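Local coordinates for polyhedrin (Simulium ubiquitum cypovirus, PDB 5A9A), which probably forms the crystalline matrix of the viral occlusion bodies (polyhedra), in which cypovirus particles are embedded and protected, at residues I33-I38 / K221-I226; Y47-Y52 / I215-A220; Q85-D90 / N125-N130; S148-C153 / R158-P163; D209-L214 / Y225-A230. All coordinates share one frame; numbering follows the deposited sequence.

Contacts 1 and 2 pack helix 211-221 and the chain leaving it on the six-stranded antiparallel sheet, contact 5 ties the start of that helix to the turn after strand 225-226, and contact 4 forms the hairpin at the sheet's edge. Contacts 1 and 2, with centres about 8 Å apart, are joined by the salt bridge from Arg35 NH2 to Asp51 OD2 (2.7 Å). Tyr225 connects contact 5 to contact 4, its CD1 lying 3.6 Å from Phe159 CE1. Contact 3 stands apart, its centre about 30 Å from that of contact 1, yet its Asp127 pairs with Arg35 and Lys221 of a neighbouring subunit. Its Ile86 side chain is about 11 Å from bound UTP.

Contact 1: residues I33-I38 / K221-I226; sequences IKRVAI and KNLCYI
Leu223 lies across the aliphatic part of Arg35 at about a right angle, its CD2 methyl set 3.6 Å from Arg35 CG and almost as near CD. The other methyl, CD1, reaches over one face of the guanidinium and also touches Ala37 CB at 4.1 Å. Lys221 CB comes over the same face, and Lys221 CD packs 3.9 Å from Arg35 NH2, the two long chains meeting at a slant. Arg35 stands out from its strand because CG is anti to the backbone N (chi1 -166°) and the chain stays extended as far as NE. The contact packs the chain leaving helix 211-221 against strand 34-41, an inner strand of the six-stranded antiparallel sheet; Asn222, with positive phi, is the first residue to leave helical geometry, and Leu223 follows it. The two cationic ends come near each other, Lys221 NZ 5.0 Å from Arg35 NH2. Both pair with Asp127 of a neighbouring subunit, and Arg35 has a second salt bridge to Asp51 of its own chain, so the positive charges are probably well compensated. Trp134 of that same neighbouring subunit packs on Leu223.

Contact 2: residues Y47-Y52 / I215-A220; sequences YRLIDY and IDYMQA
Leu49 and Tyr217 bury equal areas here and carry the contact between them. Leu49 meets the ring with both methyls: CD1 lies 3.6 Å from Tyr217 CE2 and nearly as close to Tyr217 CD2, while Leu49 CD2 sits farther along, 3.9 Å from Tyr217 OH. The two side chains approach at a slant, and each starts with CG anti to the backbone N, which carries them across the gap between strand and helix. Met218 adds its sulfur: the bend at chi2 (-59°) brings SD to 4.1 Å from Leu49 CD1. Leu49 is thus held by an aromatic ring and a thioether from consecutive residues of the helix. Asp51, two residues on along the strand, borders the ring's hydroxyl end, its CB 4.0 Å from Tyr217 OH and its carboxylate turned 80° from the ring plane. The acid itself is committed to a salt bridge with Arg35. Arg88 of a neighbouring subunit packs on Tyr217. Helix 211-221 lies over the sheet nearly along strand 47-54, the short segments running 15° apart with axes 11.8 Å from each other. Leu206 of the adjoining edge strand 201-208 packs on Tyr217, and Ile39 of strand 34-41 packs on Leu49.

Contact 3: residues Q85-D90 / N125-N130; sequences QIRRPD and NEDCLN
Arg87 and Glu126 run alongside each other head to tail, Arg87 CG resting 3.8 Å from Glu126 CB. Ile86 supplies the apolar side, with CG2 3.6 Å from the same CB. Arg87 NE points at Asp127 OD1 in a weak but straight hydrogen bond within a salt bridge, 3.4 Å long with an N-H...O angle of 175°; the oxygen lies in the guanidinium plane, at its edge, although the carboxylate is turned 83° from that plane. Water 1 donates to Ile86 O, and water 2 lies between Arg87 O and Asp127 OD1, the latter approach being short. Asn168 ND2 bonds to Glu126 OE1. Behind this shell, a type I beta turn from Asn125 to Cys128 presents the acids, and Asn125 OD1 fixes it by accepting from Asp127 N in an Asx turn and from Leu129 N on the opposite face of its amide. The contact thus ties the C-terminal end of helix 76-87 to the loop after strand 120-124. Glu83 pairs with Arg87 NH1, which also bonds to Asn204 O of a neighbouring subunit; Asp127 OD2 forms salt bridges with Lys221 and Arg35 of that subunit. With its stronger partners across the interface, Asp127 is probably kept ionised, its bond to Arg87 being a lesser part of a charge network that spans two subunits.

Contact 4: residues S148-C153 / R158-P163; sequences SQMMKC and RFLYIP
Met151 and Phe159 face each other as a hydrogen-bonded antiparallel pair, Met151 N reaching Phe159 O at 2.7 Å and Phe159 N reaching Met151 O at 2.8 Å. This is the beta hairpin whose strand 151-152 is outermost in the six-stranded sheet and whose strand 157-163 is the next one in. Packing is close round buried Met150: its CB lies 3.7 Å from Arg158 CB, and it crosses Leu160 at about a right angle, its bend at chi3 bringing CE to 3.8 Å from Leu160 CB. Trp116 packs on Met150. From exposed Met151, CE reaches in to the edge of the Phe159 ring, 4.0 Å from CD2, while Cys153 SG touches Phe159 CB at 4.1 Å. The looser side is that of the non-hydrogen-bonded pair Lys152 and Arg158, where exposed Lys152 slants past the arginine and its CG lies 4.1 Å from NE. Their ends stand near one another, Lys152 NZ 4.4 Å from Arg158 NH2. Water 3 lies in the guanidinium plane and accepts from Arg158 NH2, and weakly from Lys152 NZ. Arg158 NH1 also hydrogen-bonds to Gly147 O, and Trp116 makes a cation-pi contact with the guanidinium. These partners and the solvent probably temper the repulsion between the like charges.

Contact 5: residues D209-L214 / Y225-A230; sequences DNEGDL and YIDSAA
Glu211 and Tyr225 both send CG anti to the backbone N (chi1 -172° for the glutamate), and the glutamate chain runs extended beyond it, so that its carboxylate meets the phenol hydroxyl. Tyr225 OH donates to Glu211 OE2 at 2.6 Å, arriving on the anti side and 22° out of the carboxylate plane. The ring and carboxylate planes stand 89° apart, with OE2 near the ring plane at its edge. Ser228 takes the other side of the acid with two bonds: its backbone N donates to OE2 (2.7 Å) and its OG to OE1 (2.7 Å), each oxygen accepting on its syn lone pair. Three donors thus grip one carboxylate and fix its rotation, and they would be expected to favour the ionised form. Leu214, one turn further along the helix, crosses Tyr225 at about a right angle and lays CD2 3.6 Å from CE1, so the tyrosine is held by polar contact at its hydroxyl and apolar contact on its ring. Each partner is shaped by a local motif. Asn210 is the N-cap of the helix, its OD1 accepting from Asp213 N and, weakly, from Gly212 N; Asp227 OD1 accepts from Ala229 N in an Asx turn, within the type I beta turn from Asp227 to Ala230. The first turn of helix 211-221 is thereby fastened to the turn following strand 225-226, which pairs with strand 232-234. Beneath, Met107 of strand 105-111 packs on both Leu214 and Tyr225, Tyr47 of strand 47-54 on Glu211 and Leu214, and Phe159 of strand 157-163 meets the Tyr225 ring.

Contact 1: residues I33-I38 / K221-I226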
# COMPACT_ATOMS: atom_id res chain seq x y z
N ILE A 33 -7.74 12.74 13.17
CA ILE A 33 -6.59 12.52 12.31
C ILE A 33 -5.27 12.74 13.04
O ILE A 33 -5.15 13.63 13.87
CB ILE A 33 -6.64 13.44 11.07
CG1 ILE A 33 -7.69 12.94 10.08
CG2 ILE A 33 -5.27 13.51 10.40
CD1 ILE A 33 -7.38 11.59 9.47
N LYS A 34 -4.29 11.90 12.72
CA LYS A 34 -2.91 12.11 13.15
C LYS A 34 -2.12 12.50 11.91
O LYS A 34 -2.44 12.06 10.81
CB LYS A 34 -2.32 10.84 13.77
CG LYS A 34 -2.87 10.50 15.15
CD LYS A 34 -4.28 9.95 15.07
CE LYS A 34 -4.91 9.81 16.45
NZ LYS A 34 -6.36 9.46 16.35
N ARG A 35 -1.10 13.33 12.08
CA ARG A 35 -0.35 13.85 10.94
C ARG A 35 1.16 13.82 11.16
O ARG A 35 1.67 14.33 12.16
CB ARG A 35 -0.82 15.27 10.60
CG ARG A 35 -0.36 15.77 9.24
CD ARG A 35 -1.20 16.94 8.75
NE ARG A 35 -0.85 17.34 7.39
CZ ARG A 35 -1.29 18.44 6.79
NH1 ARG A 35 -2.09 19.28 7.44
NH2 ARG A 35 -0.91 18.72 5.55
N VAL A 36 1.87 13.20 10.22
CA VAL A 36 3.31 13.05 10.31
C VAL A 36 3.97 13.59 9.05
O VAL A 36 3.56 13.28 7.93
CB VAL A 36 3.70 11.56 10.45
CG1 VAL A 36 5.20 11.36 10.20
CG2 VAL A 36 3.32 11.04 11.83
N ALA A 37 5.00 14.42 9.23
CA ALA A 37 5.80 14.89 8.11
C ALA A 37 7.20 14.28 8.16
O ALA A 37 7.95 14.50 9.12
CB ALA A 37 5.89 16.41 8.12
N ILE A 38 7.53 13.48 7.15
CA ILE A 38 8.89 12.98 6.98
C ILE A 38 9.63 13.95 6.08
O ILE A 38 9.22 14.17 4.94
CB ILE A 38 8.91 11.59 6.32
CG1 ILE A 38 7.96 10.63 7.03
CG2 ILE A 38 10.33 11.04 6.32
CD1 ILE A 38 8.33 10.31 8.47
N LYS A 221 0.70 24.50 8.29
CA LYS A 221 0.01 23.23 8.51
C LYS A 221 -0.07 22.89 9.99
O LYS A 221 -0.67 21.89 10.37
CB LYS A 221 0.72 22.10 7.77
CG LYS A 221 0.97 22.37 6.29
CD LYS A 221 -0.32 22.59 5.51
CE LYS A 221 -0.01 22.90 4.05
NZ LYS A 221 -1.23 23.11 3.22
N ASN A 222 0.53 23.73 10.83
CA ASN A 222 0.55 23.50 12.27
C ASN A 222 1.10 22.13 12.63
O ASN A 222 0.49 21.37 13.39
CB ASN A 222 -0.84 23.72 12.87
CG ASN A 222 -1.21 25.19 12.93
OD1 ASN A 222 -0.73 25.93 13.79
ND2 ASN A 222 -2.06 25.62 12.00
N LEU A 223 2.26 21.82 12.07
CA LEU A 223 3.02 20.63 12.43
C LEU A 223 4.26 21.12 13.17
O LEU A 223 4.85 22.12 12.77
CB LEU A 223 3.42 19.87 11.17
CG LEU A 223 2.25 19.49 10.26
CD1 LEU A 223 2.74 18.96 8.92
CD2 LEU A 223 1.37 18.46 10.95
N CYS A 224 4.65 20.43 14.24
CA CYS A 224 5.73 20.94 15.07
C CYS A 224 7.05 20.92 14.31
O CYS A 224 7.29 20.03 13.49
CB CYS A 224 5.84 20.18 16.40
SG CYS A 224 6.51 18.51 16.28
N TYR A 225 7.89 21.91 14.57
CA TYR A 225 9.16 22.02 13.89
C TYR A 225 10.20 22.69 14.78
O TYR A 225 9.92 23.70 15.42
CB TYR A 225 9.02 22.82 12.60
CG TYR A 225 10.31 22.91 11.81
CD1 TYR A 225 10.77 21.82 11.08
CD2 TYR A 225 11.07 24.07 11.82
CE1 TYR A 225 11.95 21.89 10.37
CE2 TYR A 225 12.25 24.15 11.10
CZ TYR A 225 12.69 23.06 10.39
OH TYR A 225 13.86 23.13 9.68
N ILE A 226 11.39 22.11 14.80
CA ILE A 226 12.53 22.71 15.48
C ILE A 226 13.57 23.01 14.41
O ILE A 226 13.99 22.12 13.68
CB ILE A 226 13.12 21.74 16.53
CG1 ILE A 226 11.99 21.14 17.37
CG2 ILE A 226 14.13 22.46 17.40
CD1 ILE A 226 12.47 20.30 18.53

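Contact 2: residues Y47-Y52 / I215-A220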
# COMPACT_ATOMS: atom_id res chain seq x y z
N TYR A 47 15.00 20.56 0.79
CA TYR A 47 14.22 19.54 1.48
C TYR A 47 13.22 18.84 0.57
O TYR A 47 12.76 19.40 -0.42
CB TYR A 47 13.47 20.19 2.65
CG TYR A 47 14.36 20.98 3.57
CD1 TYR A 47 14.65 22.31 3.31
CD2 TYR A 47 14.93 20.39 4.69
CE1 TYR A 47 15.47 23.04 4.15
CE2 TYR A 47 15.76 21.10 5.53
CZ TYR A 47 16.02 22.43 5.26
OH TYR A 47 16.84 23.15 6.09
N ARG A 48 12.91 17.60 0.93
CA ARG A 48 11.80 16.87 0.33
C ARG A 48 10.90 16.39 1.45
O ARG A 48 11.35 15.63 2.32
CB ARG A 48 12.30 15.70 -0.50
CG ARG A 48 11.22 14.99 -1.30
CD ARG A 48 11.79 13.86 -2.14
NE ARG A 48 12.42 12.83 -1.32
CZ ARG A 48 12.10 11.54 -1.35
NH1 ARG A 48 11.17 11.09 -2.18
NH2 ARG A 48 12.73 10.69 -0.55
N LEU A 49 9.65 16.83 1.44
CA LEU A 49 8.74 16.58 2.55
C LEU A 49 7.59 15.68 2.14
O LEU A 49 6.90 15.94 1.16
CB LEU A 49 8.20 17.91 3.09
CG LEU A 49 7.36 17.85 4.37
CD1 LEU A 49 7.44 19.17 5.11
CD2 LEU A 49 5.91 17.50 4.06
N ILE A 50 7.38 14.60 2.90
CA ILE A 50 6.28 13.68 2.63
C ILE A 50 5.28 13.72 3.77
O ILE A 50 5.59 13.41 4.91
CB ILE A 50 6.78 12.25 2.42
CG1 ILE A 50 7.84 12.22 1.31
CG2 ILE A 50 5.62 11.34 2.05
CD1 ILE A 50 9.25 12.48 1.81
N ASP A 51 4.05 14.11 3.43
CA ASP A 51 3.01 14.37 4.41
C ASP A 51 2.05 13.19 4.54
O ASP A 51 1.41 12.79 3.56
CB ASP A 51 2.25 15.64 4.00
CG ASP A 51 1.03 15.91 4.85
OD1 ASP A 51 1.04 15.53 6.04
OD2 ASP A 51 0.05 16.49 4.33
N TYR A 52 1.96 12.64 5.74
CA TYR A 52 1.10 11.49 6.01
C TYR A 52 -0.05 11.87 6.94
O TYR A 52 0.12 12.71 7.83
CB TYR A 52 1.88 10.37 6.71
CG TYR A 52 2.90 9.64 5.86
CD1 TYR A 52 4.20 10.12 5.72
CD2 TYR A 52 2.59 8.43 5.24
CE1 TYR A 52 5.14 9.45 4.97
CE2 TYR A 52 3.52 7.75 4.48
CZ TYR A 52 4.80 8.27 4.35
OH TYR A 52 5.73 7.59 3.60
N ILE A 215 9.91 26.33 7.39
CA ILE A 215 9.30 26.83 8.62
C ILE A 215 7.91 27.36 8.31
O ILE A 215 6.96 27.13 9.07
CB ILE A 215 10.14 27.96 9.25
CG1 ILE A 215 11.49 27.42 9.73
CG2 ILE A 215 9.40 28.57 10.43
CD1 ILE A 215 12.45 28.51 10.19
N ASP A 216 7.79 28.08 7.20
CA ASP A 216 6.51 28.63 6.77
C ASP A 216 5.47 27.51 6.57
O ASP A 216 4.33 27.64 7.01
CB ASP A 216 6.70 29.42 5.47
CG ASP A 216 5.46 30.21 5.08
OD1 ASP A 216 4.56 29.63 4.44
OD2 ASP A 216 5.40 31.41 5.41
N TYR A 217 5.89 26.43 5.92
CA TYR A 217 5.00 25.29 5.68
C TYR A 217 4.54 24.66 7.00
O TYR A 217 3.35 24.41 7.20
CB TYR A 217 5.71 24.23 4.84
CG TYR A 217 4.88 23.00 4.53
CD1 TYR A 217 4.06 22.96 3.40
CD2 TYR A 217 4.93 21.88 5.35
CE1 TYR A 217 3.31 21.83 3.11
CE2 TYR A 217 4.18 20.75 5.07
CZ TYR A 217 3.37 20.73 3.95
OH TYR A 217 2.62 19.62 3.66
N MET A 218 5.49 24.40 7.89
CA MET A 218 5.18 23.74 9.15
C MET A 218 4.23 24.60 9.99
O MET A 218 3.32 24.09 10.64
CB MET A 218 6.47 23.44 9.92
CG MET A 218 7.42 22.52 9.15
SD MET A 218 6.68 20.92 8.73
CE MET A 218 6.67 20.12 10.34
N GLN A 219 4.44 25.91 9.96
CA GLN A 219 3.57 26.83 10.68
C GLN A 219 2.19 26.95 10.02
O GLN A 219 1.18 27.11 10.70
CB GLN A 219 4.24 28.20 10.81
CG GLN A 219 5.45 28.18 11.73
CD GLN A 219 6.09 29.53 11.94
OE1 GLN A 219 6.04 30.40 11.07
NE2 GLN A 219 6.70 29.72 13.10
N ALA A 220 2.16 26.87 8.69
CA ALA A 220 0.90 26.90 7.96
C ALA A 220 0.05 25.66 8.25
O ALA A 220 -1.16 25.75 8.42
CB ALA A 220 1.15 27.03 6.47

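Contact 3: residues Q85-D90 / N125-N130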
# COMPACT_ATOMS: atom_id res chain seq x y z
N GLN A 85 25.20 -1.71 -6.57
CA GLN A 85 26.42 -1.78 -5.78
C GLN A 85 26.10 -1.79 -4.29
O GLN A 85 26.74 -2.50 -3.52
CB GLN A 85 27.34 -0.60 -6.11
CG GLN A 85 28.69 -0.67 -5.41
CD GLN A 85 29.37 -2.01 -5.61
OE1 GLN A 85 29.21 -2.66 -6.65
NE2 GLN A 85 30.13 -2.44 -4.62
N ILE A 86 25.10 -1.02 -3.89
CA ILE A 86 24.72 -0.93 -2.48
C ILE A 86 24.02 -2.20 -1.99
O ILE A 86 24.37 -2.74 -0.94
CB ILE A 86 23.81 0.28 -2.21
CG1 ILE A 86 24.53 1.59 -2.54
CG2 ILE A 86 23.35 0.28 -0.76
CD1 ILE A 86 25.67 1.92 -1.59
N ARG A 87 23.04 -2.68 -2.75
CA ARG A 87 22.21 -3.80 -2.31
C ARG A 87 22.71 -5.16 -2.79
O ARG A 87 22.20 -6.20 -2.38
CB ARG A 87 20.76 -3.61 -2.76
CG ARG A 87 20.07 -2.44 -2.09
CD ARG A 87 18.62 -2.35 -2.54
NE ARG A 87 17.90 -3.60 -2.31
CZ ARG A 87 16.86 -4.01 -3.03
NH1 ARG A 87 16.40 -3.27 -4.03
NH2 ARG A 87 16.27 -5.16 -2.74
N ARG A 88 23.70 -5.15 -3.68
CA ARG A 88 24.30 -6.39 -4.15
C ARG A 88 25.70 -6.15 -4.70
O ARG A 88 25.93 -6.26 -5.91
CB ARG A 88 23.40 -7.09 -5.18
CG ARG A 88 22.71 -6.17 -6.17
CD ARG A 88 21.78 -6.96 -7.09
NE ARG A 88 22.51 -7.93 -7.90
CZ ARG A 88 22.87 -7.75 -9.17
NH1 ARG A 88 22.57 -6.62 -9.80
NH2 ARG A 88 23.54 -8.70 -9.81
N PRO A 89 26.64 -5.82 -3.81
CA PRO A 89 28.05 -5.65 -4.19
C PRO A 89 28.63 -6.97 -4.70
O PRO A 89 28.28 -8.01 -4.15
CB PRO A 89 28.72 -5.24 -2.88
CG PRO A 89 27.81 -5.75 -1.81
CD PRO A 89 26.43 -5.62 -2.37
N ASP A 90 29.49 -6.94 -5.72
CA ASP A 90 29.89 -5.72 -6.41
C ASP A 90 29.32 -5.73 -7.83
O ASP A 90 30.06 -5.77 -8.81
CB ASP A 90 31.41 -5.64 -6.49
CG ASP A 90 32.07 -5.63 -5.12
OD1 ASP A 90 31.70 -4.77 -4.29
OD2 ASP A 90 32.93 -6.50 -4.87
N ASN A 125 18.89 -1.03 7.11
CA ASN A 125 19.97 -1.13 6.14
C ASN A 125 19.41 -1.11 4.72
O ASN A 125 18.23 -0.83 4.51
CB ASN A 125 20.82 -2.38 6.39
CG ASN A 125 20.04 -3.67 6.23
OD1 ASN A 125 19.03 -3.72 5.53
ND2 ASN A 125 20.52 -4.73 6.88
N GLU A 126 20.26 -1.41 3.74
CA GLU A 126 19.90 -1.25 2.34
C GLU A 126 18.78 -2.20 1.89
O GLU A 126 18.14 -1.96 0.87
CB GLU A 126 21.12 -1.42 1.44
CG GLU A 126 21.77 -2.80 1.49
CD GLU A 126 22.80 -2.93 2.59
OE1 GLU A 126 22.84 -2.05 3.49
OE2 GLU A 126 23.58 -3.90 2.55
N ASP A 127 18.55 -3.26 2.66
CA ASP A 127 17.46 -4.19 2.37
C ASP A 127 16.26 -3.91 3.28
O ASP A 127 15.32 -4.71 3.34
CB ASP A 127 17.92 -5.64 2.54
CG ASP A 127 18.89 -6.07 1.46
OD1 ASP A 127 18.86 -5.50 0.35
OD2 ASP A 127 19.69 -6.99 1.73
N CYS A 128 16.31 -2.79 3.98
CA CYS A 128 15.26 -2.40 4.93
C CYS A 128 15.05 -3.47 6.00
O CYS A 128 13.92 -3.83 6.32
CB CYS A 128 13.95 -2.11 4.20
SG CYS A 128 12.91 -0.87 5.04
N LEU A 129 16.16 -3.98 6.55
CA LEU A 129 16.12 -4.91 7.67
C LEU A 129 16.94 -4.31 8.82
O LEU A 129 17.81 -3.48 8.59
CB LEU A 129 16.71 -6.26 7.26
CG LEU A 129 15.98 -7.04 6.16
CD1 LEU A 129 16.88 -8.13 5.59
CD2 LEU A 129 14.68 -7.63 6.67
N ASN A 130 16.65 -4.73 10.05
CA ASN A 130 17.37 -4.20 11.21
C ASN A 130 18.49 -5.11 11.70
O ASN A 130 19.09 -4.86 12.75
CB ASN A 130 16.40 -3.88 12.35
CG ASN A 130 15.48 -5.03 12.69
OD1 ASN A 130 15.87 -6.20 12.62
ND2 ASN A 130 14.25 -4.71 13.06
O HOH W 1 23.97 -5.20 0.57
O HOH W 2 19.03 -6.71 -1.85

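Contact 4: residues S148-C153 / R158-P163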
# COMPACT_ATOMS: atom_id res chain seq x y z
N SER A 148 10.10 8.55 23.28
CA SER A 148 10.72 9.41 24.28
C SER A 148 12.03 10.00 23.76
O SER A 148 12.64 10.84 24.43
CB SER A 148 10.99 8.63 25.57
OG SER A 148 11.85 7.53 25.33
N GLN A 149 12.44 9.57 22.58
CA GLN A 149 13.67 10.05 21.97
C GLN A 149 13.38 11.20 21.01
O GLN A 149 14.30 11.87 20.53
CB GLN A 149 14.38 8.91 21.24
CG GLN A 149 15.88 8.94 21.38
CD GLN A 149 16.55 7.75 20.73
OE1 GLN A 149 16.04 6.63 20.79
NE2 GLN A 149 17.69 7.98 20.09
N MET A 150 12.10 11.41 20.72
CA MET A 150 11.68 12.53 19.90
C MET A 150 11.53 13.75 20.79
O MET A 150 10.92 13.68 21.86
CB MET A 150 10.36 12.21 19.21
CG MET A 150 10.36 10.90 18.45
SD MET A 150 8.89 10.67 17.43
CE MET A 150 9.04 12.05 16.29
N MET A 151 12.10 14.87 20.35
CA MET A 151 12.09 16.09 21.15
C MET A 151 10.68 16.64 21.27
O MET A 151 10.00 16.89 20.27
CB MET A 151 13.04 17.12 20.53
CG MET A 151 14.47 16.61 20.42
SD MET A 151 15.58 17.72 19.54
CE MET A 151 15.14 17.36 17.84
N LYS A 152 10.23 16.83 22.51
CA LYS A 152 8.87 17.24 22.79
C LYS A 152 8.68 18.73 22.53
O LYS A 152 9.37 19.56 23.11
CB LYS A 152 8.51 16.90 24.24
CG LYS A 152 7.03 17.05 24.58
CD LYS A 152 6.72 16.47 25.95
CE LYS A 152 5.28 16.78 26.36
NZ LYS A 152 4.88 16.08 27.61
N CYS A 153 7.73 19.06 21.66
CA CYS A 153 7.41 20.44 21.35
C CYS A 153 6.17 20.87 22.11
O CYS A 153 6.02 22.04 22.46
CB CYS A 153 7.18 20.62 19.84
SG CYS A 153 8.65 20.38 18.84
N ARG A 158 5.90 15.98 18.63
CA ARG A 158 7.31 15.74 18.93
C ARG A 158 8.09 15.69 17.63
O ARG A 158 7.53 15.44 16.57
CB ARG A 158 7.48 14.44 19.72
CG ARG A 158 6.63 14.39 20.98
CD ARG A 158 7.09 13.30 21.93
NE ARG A 158 6.27 13.27 23.14
CZ ARG A 158 6.38 12.36 24.11
NH1 ARG A 158 7.29 11.40 24.03
NH2 ARG A 158 5.58 12.43 25.17
N PHE A 159 9.40 15.93 17.72
CA PHE A 159 10.23 16.17 16.55
C PHE A 159 11.55 15.40 16.68
O PHE A 159 12.21 15.47 17.72
CB PHE A 159 10.50 17.68 16.43
CG PHE A 159 11.11 18.11 15.13
CD1 PHE A 159 10.33 18.27 14.00
CD2 PHE A 159 12.46 18.37 15.05
CE1 PHE A 159 10.90 18.68 12.80
CE2 PHE A 159 13.03 18.78 13.86
CZ PHE A 159 12.25 18.94 12.73
N LEU A 160 11.92 14.67 15.64
CA LEU A 160 13.12 13.83 15.68
C LEU A 160 14.09 14.17 14.55
O LEU A 160 13.68 14.31 13.40
CB LEU A 160 12.74 12.35 15.60
CG LEU A 160 13.89 11.35 15.66
CD1 LEU A 160 14.50 11.31 17.06
CD2 LEU A 160 13.41 9.97 15.26
N TYR A 161 15.37 14.29 14.89
CA TYR A 161 16.42 14.49 13.89
C TYR A 161 17.26 13.23 13.75
O TYR A 161 17.70 12.64 14.74
CB TYR A 161 17.32 15.67 14.28
CG TYR A 161 18.45 15.92 13.31
CD1 TYR A 161 19.67 15.28 13.46
CD2 TYR A 161 18.29 16.78 12.23
CE1 TYR A 161 20.71 15.51 12.58
CE2 TYR A 161 19.32 17.01 11.34
CZ TYR A 161 20.52 16.37 11.52
OH TYR A 161 21.55 16.59 10.63
N ILE A 162 17.48 12.81 12.51
CA ILE A 162 18.28 11.62 12.23
C ILE A 162 19.38 11.95 11.23
O ILE A 162 19.10 12.23 10.07
CB ILE A 162 17.43 10.48 11.65
CG1 ILE A 162 16.28 10.14 12.60
CG2 ILE A 162 18.30 9.25 11.40
CD1 ILE A 162 15.38 9.03 12.09
N PRO A 163 20.64 11.93 11.68
CA PRO A 163 21.72 12.13 10.70
C PRO A 163 21.94 10.87 9.87
O PRO A 163 21.91 9.76 10.41
CB PRO A 163 22.94 12.40 11.58
CG PRO A 163 22.65 11.67 12.84
CD PRO A 163 21.16 11.74 13.04
O HOH W 3 3.09 14.06 25.64

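Contact 5: residues D209-L214 / Y225-A230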
# COMPACT_ATOMS: atom_id res chain seq x y z
N ASP A 209 12.77 24.73 -1.12
CA ASP A 209 14.11 25.21 -1.44
C ASP A 209 15.01 25.41 -0.21
O ASP A 209 16.18 25.05 -0.23
CB ASP A 209 14.05 26.53 -2.20
CG ASP A 209 13.53 26.37 -3.61
OD1 ASP A 209 13.38 25.22 -4.07
OD2 ASP A 209 13.28 27.40 -4.26
N ASN A 210 14.45 25.99 0.84
CA ASN A 210 15.25 26.42 1.98
C ASN A 210 14.47 26.32 3.29
O ASN A 210 13.28 26.01 3.29
CB ASN A 210 15.72 27.85 1.77
CG ASN A 210 14.58 28.84 1.68
OD1 ASN A 210 14.01 29.24 2.69
ND2 ASN A 210 14.22 29.22 0.45
N GLU A 211 15.14 26.57 4.41
CA GLU A 211 14.52 26.36 5.71
C GLU A 211 13.46 27.41 6.04
O GLU A 211 12.55 27.15 6.82
CB GLU A 211 15.56 26.31 6.83
CG GLU A 211 14.96 25.89 8.16
CD GLU A 211 16.00 25.66 9.24
OE1 GLU A 211 17.11 26.24 9.15
OE2 GLU A 211 15.71 24.90 10.19
N GLY A 212 13.58 28.59 5.44
CA GLY A 212 12.57 29.62 5.62
C GLY A 212 11.24 29.17 5.07
O GLY A 212 10.20 29.31 5.71
N ASP A 213 11.26 28.62 3.86
CA ASP A 213 10.07 28.09 3.22
C ASP A 213 9.51 26.91 4.01
O ASP A 213 8.30 26.70 4.08
CB ASP A 213 10.38 27.66 1.79
CG ASP A 213 10.72 28.83 0.88
OD1 ASP A 213 10.87 29.96 1.40
OD2 ASP A 213 10.86 28.63 -0.34
N LEU A 214 10.41 26.12 4.60
CA LEU A 214 10.01 24.96 5.38
C LEU A 214 9.32 25.37 6.68
O LEU A 214 8.27 24.84 7.03
CB LEU A 214 11.22 24.08 5.69
CG LEU A 214 10.97 22.86 6.58
CD1 LEU A 214 9.85 22.00 6.03
CD2 LEU A 214 12.24 22.05 6.74
N TYR A 225 7.89 21.91 14.57
CA TYR A 225 9.16 22.02 13.89
C TYR A 225 10.20 22.69 14.78
O TYR A 225 9.92 23.70 15.42
CB TYR A 225 9.02 22.82 12.60
CG TYR A 225 10.31 22.91 11.81
CD1 TYR A 225 10.77 21.82 11.08
CD2 TYR A 225 11.07 24.07 11.82
CE1 TYR A 225 11.95 21.89 10.37
CE2 TYR A 225 12.25 24.15 11.10
CZ TYR A 225 12.69 23.06 10.39
OH TYR A 225 13.86 23.13 9.68
N ILE A 226 11.39 22.11 14.80
CA ILE A 226 12.53 22.71 15.48
C ILE A 226 13.57 23.01 14.41
O ILE A 226 13.99 22.12 13.68
CB ILE A 226 13.12 21.74 16.53
CG1 ILE A 226 11.99 21.14 17.37
CG2 ILE A 226 14.13 22.46 17.40
CD1 ILE A 226 12.47 20.30 18.53
N ASP A 227 13.98 24.28 14.31
CA ASP A 227 14.84 24.69 13.21
C ASP A 227 16.29 24.31 13.45
O ASP A 227 16.64 23.74 14.48
CB ASP A 227 14.71 26.19 12.93
CG ASP A 227 15.14 27.05 14.10
OD1 ASP A 227 16.14 26.70 14.78
OD2 ASP A 227 14.49 28.09 14.33
N SER A 228 17.14 24.62 12.48
CA SER A 228 18.54 24.21 12.51
C SER A 228 19.32 24.80 13.69
O SER A 228 20.41 24.33 14.01
CB SER A 228 19.23 24.60 11.19
OG SER A 228 19.07 25.98 10.93
N ALA A 229 18.75 25.82 14.32
CA ALA A 229 19.37 26.44 15.49
C ALA A 229 18.76 25.88 16.77
O ALA A 229 18.99 26.41 17.86
CB ALA A 229 19.22 27.95 15.44
N ALA A 230 17.99 24.81 16.63
CA ALA A 230 17.37 24.13 17.76
C ALA A 230 16.28 24.97 18.44
O ALA A 230 15.98 24.76 19.61
CB ALA A 230 18.43 23.72 18.79